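Local coordinates for protein probable N-glycosylase/DNA lyase (Thermotoga maritima, PDB 3N0U) that is a probable DNA glycosylase of the helix-hairpin-helix superfamily, largely helical and carrying a sodium ion at its hairpin, at residues Q126-L131 against I138-A143; F146-G151 against L155-K160; E15-L20 against E196-S201. All coordinates share one frame; numbering follows the deposited sequence.

Contact 1: Q126-L131 against I138-A143; sequences QSREFL and IGWKEA. With NA (sodium ion), chain D.
The W140 ring meets R128 mainly along its benzo rim: NE of R128 lies in the ring plane beside that edge, 3.8 Å from W140 CZ3, while R128 CD comes in obliquely at 3.7 Å from W140 CE3. With the two planes 60° apart, guanidinium and indole do not stack. The side chains cross nearly at right angles, and a bend about R128 chi3 (66°) turns the guanidinium away from the line of the chain, where NH1 forms a salt bridge with E188. Farther round the ring, W140 CH2 touches E129 CG at 4.1 Å, and the carboxylate beyond it pairs with K181. The rest of the contact is aliphatic: A143 CB is wedged between R128 CG, 3.8 Å away, and L131 CB, which also meets I138 CG2. At the start of the second helix G139 is the N-cap, and its N donates to E142 OE1 (2.9 Å), the backbone-to-side-chain half of a capping box. I138 O binds the sodium ion at 2.4 Å, joined by two waters and the carbonyls of V132 and A135. Two short helices packed across a glycine-containing turn, with carbonyls from the first helix's end and the turn holding a monovalent cation, characterise the helix-hairpin-helix motif.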
ATOM      1  N   GLN A 126     -12.177  -8.386  -5.549  1.00 22.73           N
ATOM      2  CA  GLN A 126     -11.916  -9.055  -6.814  1.00 25.89           C
ATOM      3  C   GLN A 126     -10.718  -8.403  -7.511  1.00 18.60           C
ATOM      4  O   GLN A 126      -9.879  -9.090  -8.093  1.00 23.97           O
ATOM      5  CB  GLN A 126     -13.151  -9.039  -7.705  1.00 30.02           C
ATOM      6  CG  GLN A 126     -14.323  -9.774  -7.103  1.00 49.80           C
ATOM      7  CD  GLN A 126     -15.502  -9.819  -8.032  1.00 72.60           C
ATOM      8  OE1 GLN A 126     -15.406  -9.410  -9.186  1.00 62.20           O
ATOM      9  NE2 GLN A 126     -16.626 -10.319  -7.540  1.00 91.78           N
ATOM     10  N   SER A 127     -10.631  -7.079  -7.447  1.00 21.71           N
ATOM     11  CA  SER A 127      -9.498  -6.382  -8.055  1.00 19.53           C
ATOM     12  C   SER A 127      -8.186  -6.784  -7.403  1.00 19.29           C
ATOM     13  O   SER A 127      -7.189  -6.967  -8.084  1.00 20.14           O
ATOM     14  CB  SER A 127      -9.701  -4.867  -7.990  1.00 21.27           C
ATOM     15  OG  SER A 127     -10.801  -4.525  -8.817  1.00 25.33           O
ATOM     16  N   ARG A 128      -8.192  -6.966  -6.090  1.00 19.03           N
ATOM     17  CA  ARG A 128      -6.976  -7.386  -5.409  1.00 18.55           C
ATOM     18  C   ARG A 128      -6.561  -8.784  -5.880  1.00 20.34           C
ATOM     19  O   ARG A 128      -5.386  -9.022  -6.131  1.00 20.16           O
ATOM     20  CB  ARG A 128      -7.156  -7.369  -3.886  1.00 20.59           C
ATOM     21  CG  ARG A 128      -6.015  -8.072  -3.157  1.00 18.48           C
ATOM     22  CD  ARG A 128      -6.019  -7.728  -1.688  1.00 21.11           C
ATOM     23  NE  ARG A 128      -7.203  -8.269  -1.047  1.00 19.63           N
ATOM     24  CZ  ARG A 128      -7.618  -7.961   0.168  1.00 19.27           C
ATOM     25  NH1 ARG A 128      -6.954  -7.087   0.898  1.00 20.88           N
ATOM     26  NH2 ARG A 128      -8.704  -8.543   0.648  1.00 23.17           N
ATOM     27  N   GLU A 129      -7.524  -9.697  -6.023  1.00 18.86           N
ATOM     28  CA  GLU A 129      -7.233 -11.049  -6.497  1.00 20.33           C
ATOM     29  C   GLU A 129      -6.570 -10.977  -7.871  1.00 21.69           C
ATOM     30  O   GLU A 129      -5.612 -11.686  -8.155  1.00 21.98           O
ATOM     31  CB  GLU A 129      -8.514 -11.890  -6.597  1.00 25.37           C
ATOM     32  CG  GLU A 129      -9.046 -12.371  -5.258  1.00 27.17           C
ATOM     33  CD  GLU A 129     -10.386 -13.111  -5.379  1.00 37.70           C
ATOM     34  OE1 GLU A 129     -10.838 -13.372  -6.515  1.00 43.98           O
ATOM     35  OE2 GLU A 129     -10.990 -13.417  -4.327  1.00 46.25           O
ATOM     36  N   PHE A 130      -7.105 -10.120  -8.726  1.00 19.45           N
ATOM     37  CA  PHE A 130      -6.560  -9.958 -10.071  1.00 20.09           C
ATOM     38  C   PHE A 130      -5.115  -9.512 -10.057  1.00 18.73           C
ATOM     39  O   PHE A 130      -4.291 -10.043 -10.776  1.00 21.10           O
ATOM     40  CB  PHE A 130      -7.378  -8.959 -10.879  1.00 20.90           C
ATOM     41  CG  PHE A 130      -6.789  -8.678 -12.233  1.00 21.49           C
ATOM     42  CD1 PHE A 130      -5.872  -7.655 -12.403  1.00 26.04           C
ATOM     43  CD2 PHE A 130      -7.110  -9.475 -13.316  1.00 26.83           C
ATOM     44  CE1 PHE A 130      -5.305  -7.411 -13.644  1.00 25.82           C
ATOM     45  CE2 PHE A 130      -6.546  -9.234 -14.568  1.00 29.80           C
ATOM     46  CZ  PHE A 130      -5.645  -8.209 -14.727  1.00 29.20           C
ATOM     47  N   LEU A 131      -4.813  -8.523  -9.231  1.00 19.09           N
ATOM     48  CA  LEU A 131      -3.474  -7.977  -9.181  1.00 22.38           C
ATOM     49  C   LEU A 131      -2.503  -8.979  -8.591  1.00 18.80           C
ATOM     50  O   LEU A 131      -1.375  -9.084  -9.048  1.00 19.35           O
ATOM     51  CB  LEU A 131      -3.472  -6.691  -8.359  1.00 21.45           C
ATOM     52  CG  LEU A 131      -4.167  -5.511  -9.018  1.00 21.04           C
ATOM     53  CD1 LEU A 131      -4.395  -4.423  -7.989  1.00 25.34           C
ATOM     54  CD2 LEU A 131      -3.378  -4.988 -10.237  1.00 20.94           C
ATOM     55  N   ILE A 138       3.707  -7.737  -7.204  1.00 16.77           N
ATOM     56  CA  ILE A 138       2.557  -7.339  -6.419  1.00 16.91           C
ATOM     57  C   ILE A 138       1.879  -8.563  -5.797  1.00 16.37           C
ATOM     58  O   ILE A 138       1.234  -9.345  -6.496  1.00 18.81           O
ATOM     59  CB  ILE A 138       1.511  -6.629  -7.300  1.00 18.60           C
ATOM     60  CG1 ILE A 138       2.085  -5.337  -7.884  1.00 17.76           C
ATOM     61  CG2 ILE A 138       0.206  -6.374  -6.519  1.00 20.71           C
ATOM     62  CD1 ILE A 138       2.336  -4.228  -6.876  1.00 19.60           C
ATOM     63  N   GLY A 139       2.040  -8.739  -4.494  1.00 17.79           N
ATOM     64  CA  GLY A 139       1.326  -9.769  -3.758  1.00 21.39           C
ATOM     65  C   GLY A 139       0.125  -9.211  -3.008  1.00 16.23           C
ATOM     66  O   GLY A 139      -0.364  -8.121  -3.307  1.00 17.04           O
ATOM     67  N   TRP A 140      -0.345  -9.946  -2.005  1.00 19.29           N
ATOM     68  CA  TRP A 140      -1.551  -9.543  -1.291  1.00 17.94           C
ATOM     69  C   TRP A 140      -1.401  -8.166  -0.640  1.00 17.45           C
ATOM     70  O   TRP A 140      -2.288  -7.325  -0.744  1.00 18.58           O
ATOM     71  CB  TRP A 140      -1.928 -10.604  -0.258  1.00 20.89           C
ATOM     72  CG  TRP A 140      -2.410 -11.818  -0.949  1.00 22.75           C
ATOM     73  CD1 TRP A 140      -1.682 -12.918  -1.286  1.00 25.90           C
ATOM     74  CD2 TRP A 140      -3.723 -12.026  -1.459  1.00 21.02           C
ATOM     75  NE1 TRP A 140      -2.476 -13.815  -1.962  1.00 26.98           N
ATOM     76  CE2 TRP A 140      -3.732 -13.287  -2.084  1.00 22.23           C
ATOM     77  CE3 TRP A 140      -4.900 -11.271  -1.443  1.00 23.80           C
ATOM     78  CZ2 TRP A 140      -4.865 -13.808  -2.688  1.00 30.90           C
ATOM     79  CZ3 TRP A 140      -6.029 -11.800  -2.034  1.00 30.27           C
ATOM     80  CH2 TRP A 140      -6.000 -13.048  -2.659  1.00 28.54           C
ATOM     81  N   LYS A 141      -0.253  -7.927  -0.018  1.00 18.50           N
ATOM     82  CA  LYS A 141      -0.014  -6.678   0.688  1.00 17.08           C
ATOM     83  C   LYS A 141       0.076  -5.519  -0.289  1.00 15.74           C
ATOM     84  O   LYS A 141      -0.525  -4.464  -0.077  1.00 17.07           O
ATOM     85  CB  LYS A 141       1.296  -6.785   1.474  1.00 25.31           C
ATOM     86  CG  LYS A 141       1.709  -5.542   2.210  1.00 27.78           C
ATOM     87  CD  LYS A 141       3.163  -5.691   2.672  1.00 39.68           C
ATOM     88  CE  LYS A 141       4.139  -5.303   1.574  1.00 50.08           C
ATOM     89  NZ  LYS A 141       5.357  -6.141   1.591  1.00 59.98           N
ATOM     90  N   GLU A 142       0.843  -5.703  -1.356  1.00 17.44           N
ATOM     91  CA  GLU A 142       1.074  -4.621  -2.296  1.00 16.43           C
ATOM     92  C   GLU A 142      -0.165  -4.300  -3.126  1.00 13.91           C
ATOM     93  O   GLU A 142      -0.373  -3.155  -3.507  1.00 16.00           O
ATOM     94  CB  GLU A 142       2.264  -4.958  -3.203  1.00 18.72           C
ATOM     95  CG  GLU A 142       3.591  -5.203  -2.468  1.00 26.08           C
ATOM     96  CD  GLU A 142       3.770  -6.620  -1.781  1.00 27.37           C
ATOM     97  OE1 GLU A 142       3.000  -7.604  -1.999  1.00 22.14           O
ATOM     98  OE2 GLU A 142       4.751  -6.741  -1.011  1.00 36.07           O
ATOM     99  N   ALA A 143      -0.981  -5.311  -3.420  1.00 16.24           N
ATOM    100  CA  ALA A 143      -2.235  -5.077  -4.132  1.00 18.58           C
ATOM    101  C   ALA A 143      -3.191  -4.282  -3.250  1.00 13.58           C
ATOM    102  O   ALA A 143      -3.876  -3.359  -3.724  1.00 16.26           O
ATOM    103  CB  ALA A 143      -2.878  -6.389  -4.516  1.00 19.46           C
TER
HETATM  104 NA    NA D 208       1.283 -10.634  -8.530  1.00 22.12          NA
HETATM  105  O   HOH W   1       3.458 -11.196  -7.390  1.00 33.97           O
HETATM  106  O   HOH W   2       1.884 -12.330 -10.477  1.00 42.67           O

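Contact 2: F146-G151 against L155-K160; sequences FLRNTG and LAILDK
R148 and I157 meet along almost the whole arginine side chain, a case of one methyl group serving a long, folded partner. At its base, R148 CB lies 4.0 Å from I157 CD1, and CG is at much the same distance. The chain then folds at chi2 (-77°) and again at chi3 (-55°), so that the guanidinium curls back over the isoleucine instead of running on past it. CZ consequently sits 3.5 Å from I157 CD1, with the methyl over the centre of one guanidinium face and NH1 and NH2 about equally near. In the plane of that group the contacts are polar. NE donates to N149 OD1 at 2.8 Å and NH2 to the same oxygen at 3.0 Å, a side-on, two-nitrogen grip that fixes the rotation of the group and keeps its flat face turned to the methyl. NH1 forms a salt bridge with D206 and a hydrogen bond to G203 O, so the buried charge is tied to the start of helix 202-214. R148 also belongs to the end of helix 140-148, the second helix of the helix-hairpin-helix motif, which closes in a Schellman motif: G151, with positive phi, is the C-prime residue, and its N bonds to R148 O at 2.9 Å. One residue earlier, L147 O accepts from both T150 N and T150 OG1, the hydroxyl at 2.8 Å. Beside the arginine, the other side-chain pair is apolar, L147 CD1 meeting L155 CD1 at 3.8 Å, and R128 of helix 124-134 touches both leucines. From I157 the chain continues through an inverse gamma turn centred on L158 to D159, the N-cap of helix 160-168, whose OD2 accepts from V162 N.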
ATOM      1  N   PHE A 146      -1.856  -0.646  -3.270  1.00 15.48           N
ATOM      2  CA  PHE A 146      -2.214   0.059  -4.495  1.00 15.39           C
ATOM      3  C   PHE A 146      -3.681   0.509  -4.446  1.00 15.48           C
ATOM      4  O   PHE A 146      -4.001   1.681  -4.702  1.00 17.47           O
ATOM      5  CB  PHE A 146      -1.970  -0.834  -5.723  1.00 16.76           C
ATOM      6  CG  PHE A 146      -2.568  -0.299  -7.006  1.00 15.56           C
ATOM      7  CD1 PHE A 146      -2.032   0.804  -7.625  1.00 15.82           C
ATOM      8  CD2 PHE A 146      -3.665  -0.904  -7.559  1.00 17.33           C
ATOM      9  CE1 PHE A 146      -2.578   1.292  -8.783  1.00 17.89           C
ATOM     10  CE2 PHE A 146      -4.226  -0.410  -8.715  1.00 19.48           C
ATOM     11  CZ  PHE A 146      -3.672   0.690  -9.323  1.00 18.26           C
ATOM     12  N   LEU A 147      -4.578  -0.413  -4.142  1.00 16.83           N
ATOM     13  CA  LEU A 147      -5.996  -0.070  -4.143  1.00 16.11           C
ATOM     14  C   LEU A 147      -6.312   1.026  -3.118  1.00 14.30           C
ATOM     15  O   LEU A 147      -6.999   2.011  -3.418  1.00 15.95           O
ATOM     16  CB  LEU A 147      -6.854  -1.329  -3.962  1.00 18.16           C
ATOM     17  CG  LEU A 147      -6.812  -2.267  -5.186  1.00 18.77           C
ATOM     18  CD1 LEU A 147      -7.386  -3.626  -4.854  1.00 20.46           C
ATOM     19  CD2 LEU A 147      -7.548  -1.647  -6.378  1.00 19.41           C
ATOM     20  N   ARG A 148      -5.767   0.904  -1.918  1.00 15.87           N
ATOM     21  CA  ARG A 148      -5.959   1.921  -0.904  1.00 16.82           C
ATOM     22  C   ARG A 148      -5.476   3.288  -1.400  1.00 15.78           C
ATOM     23  O   ARG A 148      -6.130   4.313  -1.158  1.00 16.28           O
ATOM     24  CB  ARG A 148      -5.199   1.512   0.363  1.00 14.99           C
ATOM     25  CG  ARG A 148      -5.579   2.274   1.626  1.00 17.55           C
ATOM     26  CD  ARG A 148      -4.992   3.697   1.710  1.00 18.96           C
ATOM     27  NE  ARG A 148      -3.543   3.746   1.576  1.00 16.36           N
ATOM     28  CZ  ARG A 148      -2.684   3.622   2.581  1.00 15.79           C
ATOM     29  NH1 ARG A 148      -3.110   3.396   3.805  1.00 17.18           N
ATOM     30  NH2 ARG A 148      -1.380   3.677   2.346  1.00 17.00           N
ATOM     31  N   ASN A 149      -4.322   3.297  -2.083  1.00 14.68           N
ATOM     32  CA  ASN A 149      -3.733   4.533  -2.568  1.00 16.30           C
ATOM     33  C   ASN A 149      -4.522   5.169  -3.734  1.00 16.44           C
ATOM     34  O   ASN A 149      -4.208   6.274  -4.168  1.00 17.63           O
ATOM     35  CB  ASN A 149      -2.258   4.357  -2.935  1.00 15.65           C
ATOM     36  CG  ASN A 149      -1.350   4.339  -1.716  1.00 14.77           C
ATOM     37  OD1 ASN A 149      -1.794   4.152  -0.602  1.00 15.74           O
ATOM     38  ND2 ASN A 149      -0.082   4.528  -1.937  1.00 18.89           N
ATOM     39  N   THR A 150      -5.540   4.475  -4.228  1.00 17.29           N
ATOM     40  CA  THR A 150      -6.450   5.048  -5.213  1.00 19.12           C
ATOM     41  C   THR A 150      -7.806   5.397  -4.583  1.00 19.91           C
ATOM     42  O   THR A 150      -8.747   5.742  -5.283  1.00 20.76           O
ATOM     43  CB  THR A 150      -6.697   4.093  -6.408  1.00 19.91           C
ATOM     44  OG1 THR A 150      -7.557   3.006  -6.013  1.00 22.42           O
ATOM     45  CG2 THR A 150      -5.400   3.563  -6.929  1.00 21.71           C
ATOM     46  N   GLY A 151      -7.889   5.295  -3.261  1.00 18.79           N
ATOM     47  CA  GLY A 151      -9.064   5.707  -2.512  1.00 20.79           C
ATOM     48  C   GLY A 151      -9.886   4.588  -1.895  1.00 22.70           C
ATOM     49  O   GLY A 151     -10.875   4.864  -1.205  1.00 23.74           O
ATOM     50  N   LEU A 155      -9.804  -2.300   2.558  1.00 20.45           N
ATOM     51  CA  LEU A 155      -8.712  -3.291   2.622  1.00 20.34           C
ATOM     52  C   LEU A 155      -7.612  -2.894   3.594  1.00 19.75           C
ATOM     53  O   LEU A 155      -7.287  -1.726   3.709  1.00 20.72           O
ATOM     54  CB  LEU A 155      -8.085  -3.482   1.235  1.00 22.48           C
ATOM     55  CG  LEU A 155      -9.060  -3.822   0.095  1.00 22.01           C
ATOM     56  CD1 LEU A 155      -8.255  -4.046  -1.203  1.00 20.56           C
ATOM     57  CD2 LEU A 155      -9.935  -5.047   0.447  1.00 21.05           C
ATOM     58  N   ALA A 156      -7.066  -3.879   4.305  1.00 18.17           N
ATOM     59  CA  ALA A 156      -5.881  -3.680   5.131  1.00 19.32           C
ATOM     60  C   ALA A 156      -4.606  -3.930   4.360  1.00 18.29           C
ATOM     61  O   ALA A 156      -4.564  -4.766   3.443  1.00 20.24           O
ATOM     62  CB  ALA A 156      -5.912  -4.615   6.319  1.00 22.74           C
ATOM     63  N   ILE A 157      -3.554  -3.222   4.763  1.00 19.60           N
ATOM     64  CA  ILE A 157      -2.220  -3.414   4.212  1.00 17.62           C
ATOM     65  C   ILE A 157      -1.370  -4.063   5.298  1.00 17.85           C
ATOM     66  O   ILE A 157      -0.842  -3.394   6.190  1.00 21.14           O
ATOM     67  CB  ILE A 157      -1.594  -2.075   3.769  1.00 17.46           C
ATOM     68  CG1 ILE A 157      -2.534  -1.348   2.803  1.00 19.38           C
ATOM     69  CG2 ILE A 157      -0.260  -2.315   3.119  1.00 17.56           C
ATOM     70  CD1 ILE A 157      -2.184   0.148   2.645  1.00 19.44           C
ATOM     71  N   LEU A 158      -1.223  -5.377   5.205  1.00 16.91           N
ATOM     72  CA  LEU A 158      -0.571  -6.144   6.253  1.00 17.89           C
ATOM     73  C   LEU A 158       0.926  -6.248   6.009  1.00 20.13           C
ATOM     74  O   LEU A 158       1.440  -7.295   5.613  1.00 24.24           O
ATOM     75  CB  LEU A 158      -1.223  -7.529   6.370  1.00 20.37           C
ATOM     76  CG  LEU A 158      -2.723  -7.488   6.679  1.00 19.37           C
ATOM     77  CD1 LEU A 158      -3.344  -8.898   6.677  1.00 24.41           C
ATOM     78  CD2 LEU A 158      -2.996  -6.781   8.030  1.00 20.02           C
ATOM     79  N   ASP A 159       1.622  -5.149   6.270  1.00 22.34           N
ATOM     80  CA  ASP A 159       3.059  -5.140   6.134  1.00 23.55           C
ATOM     81  C   ASP A 159       3.708  -5.490   7.460  1.00 22.73           C
ATOM     82  O   ASP A 159       3.024  -5.776   8.432  1.00 22.66           O
ATOM     83  CB  ASP A 159       3.561  -3.808   5.590  1.00 26.61           C
ATOM     84  CG  ASP A 159       3.289  -2.652   6.510  1.00 31.70           C
ATOM     85  OD1 ASP A 159       3.435  -1.501   6.048  1.00 38.70           O
ATOM     86  OD2 ASP A 159       2.937  -2.875   7.679  1.00 30.59           O
ATOM     87  N   LYS A 160       5.030  -5.505   7.490  1.00 26.37           N
ATOM     88  CA  LYS A 160       5.713  -6.007   8.661  1.00 25.95           C
ATOM     89  C   LYS A 160       5.406  -5.161   9.895  1.00 26.85           C
ATOM     90  O   LYS A 160       5.255  -5.705  10.978  1.00 27.27           O
ATOM     91  CB  LYS A 160       7.218  -6.125   8.415  1.00 40.66           C
ATOM     92  CG  LYS A 160       7.574  -7.373   7.623  1.00 67.17           C
ATOM     93  CD  LYS A 160       9.039  -7.754   7.782  1.00 81.68           C
ATOM     94  CE  LYS A 160       9.361  -9.034   7.017  1.00 89.27           C
ATOM     95  NZ  LYS A 160      10.732  -9.539   7.304  1.00 93.90           N
TER

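Contact 3: E15-L20 against E196-S201; sequences ELLKEL and EAFGES
L17, L20, A197 and F198 bring the N-terminal helix 13-44 against the last turn of helix 181-198, and what passes between these two segments is apolar contact. Its aliphatic share belongs to L17, whose two methyl groups divide the work: CD1 reaches A197 CB at 4.3 Å, a loose touch toward the surface, while CD2 lies 4.0 Å from F198 CB and is almost as close to CD1 of the ring. L17 and F198 run past one another in opposite directions, so each flanks the other instead of meeting it end on. The aromatic share is tighter. With CG of F198 anti to its own nitrogen (chi1 -172°), the ring extends toward helix 13-44, and its CE1 comes to 3.5 Å from L20 CB. CZ lies 3.9 Å from the same L20 CB, so the outer part of the ring rests on the base of the leucine, close to the helix backbone; the approach is oblique to the ring. Other groups complete the setting of the phenyl: R24 makes a cation-pi contact with it, and the ring of F205 meets it with planes about 55° apart. The polar interactions serve the turn that follows. G199, at positive phi, is the C-prime residue of a Schellman motif, its N making a weak bond to E196 O at 3.0 Å. R24 also binds F198 O and forms a salt bridge with E200, linking helix 13-44 to this turn. S201 then acts as N-cap of helix 202-214. Such leucine and phenylalanine packing, beside a Schellman-terminated helix and a serine-capped successor, is a helix-helix contact of an all-helical fold, here joining parts from near the two ends of the chain.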
ATOM      1  N   GLU A  15      -4.837  -1.179  25.152  1.00 25.58           N
ATOM      2  CA  GLU A  15      -3.676  -0.307  25.224  1.00 30.71           C
ATOM      3  C   GLU A  15      -3.387   0.314  23.846  1.00 20.56           C
ATOM      4  O   GLU A  15      -3.103   1.513  23.724  1.00 26.98           O
ATOM      5  CB  GLU A  15      -2.463  -1.091  25.736  1.00 42.01           C
ATOM      6  CG  GLU A  15      -1.212  -0.243  25.904  1.00 73.10           C
ATOM      7  CD  GLU A  15      -0.038  -1.021  26.487  1.00 82.52           C
ATOM      8  OE1 GLU A  15      -0.263  -1.905  27.346  1.00 81.95           O
ATOM      9  OE2 GLU A  15       1.113  -0.747  26.083  1.00 84.47           O
ATOM     10  N   LEU A  16      -3.480  -0.495  22.804  1.00 21.26           N
ATOM     11  CA  LEU A  16      -3.298   0.002  21.443  1.00 23.73           C
ATOM     12  C   LEU A  16      -4.361   1.030  21.096  1.00 26.95           C
ATOM     13  O   LEU A  16      -4.045   2.094  20.565  1.00 20.04           O
ATOM     14  CB  LEU A  16      -3.328  -1.145  20.433  1.00 28.15           C
ATOM     15  CG  LEU A  16      -3.241  -0.733  18.958  1.00 25.70           C
ATOM     16  CD1 LEU A  16      -1.949   0.025  18.625  1.00 28.06           C
ATOM     17  CD2 LEU A  16      -3.360  -1.962  18.082  1.00 33.90           C
ATOM     18  N   LEU A  17      -5.624   0.723  21.375  1.00 23.04           N
ATOM     19  CA  LEU A  17      -6.688   1.668  21.067  1.00 20.47           C
ATOM     20  C   LEU A  17      -6.517   2.968  21.839  1.00 18.70           C
ATOM     21  O   LEU A  17      -6.753   4.033  21.299  1.00 21.89           O
ATOM     22  CB  LEU A  17      -8.058   1.058  21.321  1.00 20.74           C
ATOM     23  CG  LEU A  17      -8.424  -0.037  20.316  1.00 25.50           C
ATOM     24  CD1 LEU A  17      -9.641  -0.814  20.791  1.00 25.63           C
ATOM     25  CD2 LEU A  17      -8.683   0.564  18.932  1.00 27.67           C
ATOM     26  N   LYS A  18      -6.070   2.900  23.087  1.00 23.49           N
ATOM     27  CA  LYS A  18      -5.899   4.123  23.858  1.00 23.74           C
ATOM     28  C   LYS A  18      -4.790   4.984  23.286  1.00 19.66           C
ATOM     29  O   LYS A  18      -4.930   6.209  23.204  1.00 20.68           O
ATOM     30  CB  LYS A  18      -5.622   3.813  25.329  1.00 27.49           C
ATOM     31  CG  LYS A  18      -6.859   3.295  26.056  1.00 41.06           C
ATOM     32  CD  LYS A  18      -6.550   2.795  27.457  1.00 60.29           C
ATOM     33  CE  LYS A  18      -5.935   3.885  28.312  1.00 77.44           C
ATOM     34  NZ  LYS A  18      -5.732   3.422  29.713  1.00 86.32           N
ATOM     35  N   GLU A  19      -3.694   4.359  22.864  1.00 21.24           N
ATOM     36  CA  GLU A  19      -2.599   5.127  22.299  1.00 24.70           C
ATOM     37  C   GLU A  19      -3.016   5.755  20.981  1.00 19.99           C
ATOM     38  O   GLU A  19      -2.661   6.902  20.708  1.00 20.35           O
ATOM     39  CB  GLU A  19      -1.370   4.265  22.084  1.00 27.31           C
ATOM     40  CG  GLU A  19      -0.225   5.030  21.403  1.00 32.40           C
ATOM     41  CD  GLU A  19       0.192   6.335  22.131  1.00 34.07           C
ATOM     42  OE1 GLU A  19       0.042   6.440  23.376  1.00 35.00           O
ATOM     43  OE2 GLU A  19       0.683   7.259  21.443  1.00 34.22           O
ATOM     44  N   LEU A  20      -3.778   5.022  20.177  1.00 17.82           N
ATOM     45  CA  LEU A  20      -4.269   5.573  18.930  1.00 17.97           C
ATOM     46  C   LEU A  20      -5.207   6.741  19.202  1.00 18.57           C
ATOM     47  O   LEU A  20      -5.175   7.738  18.484  1.00 18.18           O
ATOM     48  CB  LEU A  20      -4.988   4.518  18.097  1.00 17.65           C
ATOM     49  CG  LEU A  20      -4.102   3.479  17.417  1.00 19.30           C
ATOM     50  CD1 LEU A  20      -4.929   2.263  17.034  1.00 23.16           C
ATOM     51  CD2 LEU A  20      -3.409   4.073  16.184  1.00 23.42           C
ATOM     52  N   GLU A 196     -12.899  -1.000  13.187  1.00 21.82           N
ATOM     53  CA  GLU A 196     -14.293  -0.705  13.481  1.00 24.89           C
ATOM     54  C   GLU A 196     -14.467  -0.241  14.921  1.00 21.11           C
ATOM     55  O   GLU A 196     -15.230   0.694  15.183  1.00 24.82           O
ATOM     56  CB  GLU A 196     -15.148  -1.946  13.219  1.00 26.50           C
ATOM     57  CG  GLU A 196     -16.626  -1.710  13.315  1.00 43.57           C
ATOM     58  CD  GLU A 196     -17.421  -2.934  12.877  1.00 60.11           C
ATOM     59  OE1 GLU A 196     -17.109  -4.054  13.352  1.00 64.81           O
ATOM     60  OE2 GLU A 196     -18.338  -2.778  12.041  1.00 66.25           O
ATOM     61  N   ALA A 197     -13.736  -0.861  15.846  1.00 25.49           N
ATOM     62  CA  ALA A 197     -13.777  -0.453  17.257  1.00 23.37           C
ATOM     63  C   ALA A 197     -13.299   0.986  17.434  1.00 26.62           C
ATOM     64  O   ALA A 197     -13.781   1.714  18.295  1.00 26.47           O
ATOM     65  CB  ALA A 197     -12.942  -1.390  18.117  1.00 26.56           C
ATOM     66  N   PHE A 198     -12.349   1.384  16.602  1.00 23.01           N
ATOM     67  CA  PHE A 198     -11.797   2.730  16.630  1.00 22.47           C
ATOM     68  C   PHE A 198     -12.716   3.714  15.891  1.00 19.59           C
ATOM     69  O   PHE A 198     -12.647   4.911  16.109  1.00 23.35           O
ATOM     70  CB  PHE A 198     -10.411   2.658  15.970  1.00 22.14           C
ATOM     71  CG  PHE A 198      -9.585   3.911  16.068  1.00 19.78           C
ATOM     72  CD1 PHE A 198      -9.059   4.310  17.273  1.00 22.15           C
ATOM     73  CD2 PHE A 198      -9.273   4.631  14.937  1.00 21.67           C
ATOM     74  CE1 PHE A 198      -8.261   5.459  17.362  1.00 21.68           C
ATOM     75  CE2 PHE A 198      -8.483   5.768  15.006  1.00 21.49           C
ATOM     76  CZ  PHE A 198      -7.958   6.173  16.219  1.00 21.73           C
ATOM     77  N   GLY A 199     -13.563   3.211  15.000  1.00 22.76           N
ATOM     78  CA  GLY A 199     -14.410   4.080  14.198  1.00 22.36           C
ATOM     79  C   GLY A 199     -13.781   4.591  12.907  1.00 21.51           C
ATOM     80  O   GLY A 199     -14.109   5.684  12.456  1.00 25.30           O
ATOM     81  N   GLU A 200     -12.874   3.820  12.309  1.00 21.90           N
ATOM     82  CA  GLU A 200     -12.306   4.172  10.998  1.00 22.69           C
ATOM     83  C   GLU A 200     -12.343   2.995  10.043  1.00 21.10           C
ATOM     84  O   GLU A 200     -12.320   1.837  10.454  1.00 26.40           O
ATOM     85  CB  GLU A 200     -10.843   4.634  11.115  1.00 23.85           C
ATOM     86  CG  GLU A 200     -10.617   5.899  11.920  1.00 27.43           C
ATOM     87  CD  GLU A 200     -11.158   7.161  11.253  1.00 27.98           C
ATOM     88  OE1 GLU A 200     -11.166   7.233  10.010  1.00 30.60           O
ATOM     89  OE2 GLU A 200     -11.569   8.097  11.992  1.00 28.35           O
ATOM     90  N   SER A 201     -12.396   3.301   8.754  1.00 22.35           N
ATOM     91  CA  SER A 201     -12.245   2.290   7.725  1.00 19.85           C
ATOM     92  C   SER A 201     -10.837   1.701   7.772  1.00 21.34           C
ATOM     93  O   SER A 201      -9.899   2.366   8.188  1.00 21.43           O
ATOM     94  CB  SER A 201     -12.461   2.917   6.353  1.00 22.44           C
ATOM     95  OG  SER A 201     -11.398   3.821   6.065  1.00 26.23           O
TER

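How the contacts relate
Contacts 1 and 2 lie deep in the chain, with centres 9 Å apart; contact 3 is peripheral and only partly buried. The first two follow one another in sequence and use opposite ends of helix 140-148. They also touch: L131 CD1 packs on F146 CD2 at 3.6 Å, and K141 CD on D159 CB at 3.5 Å. Both nest within the long chain loop that contact 3 closes, though neither touches it. The chemistry varies accordingly. Each core contact sets an arginine, salt-bridged to an acid outside the contact, against an apolar or aromatic partner, and contact 1 adds a metal site; contact 3 relies on leucines and a phenyl ring.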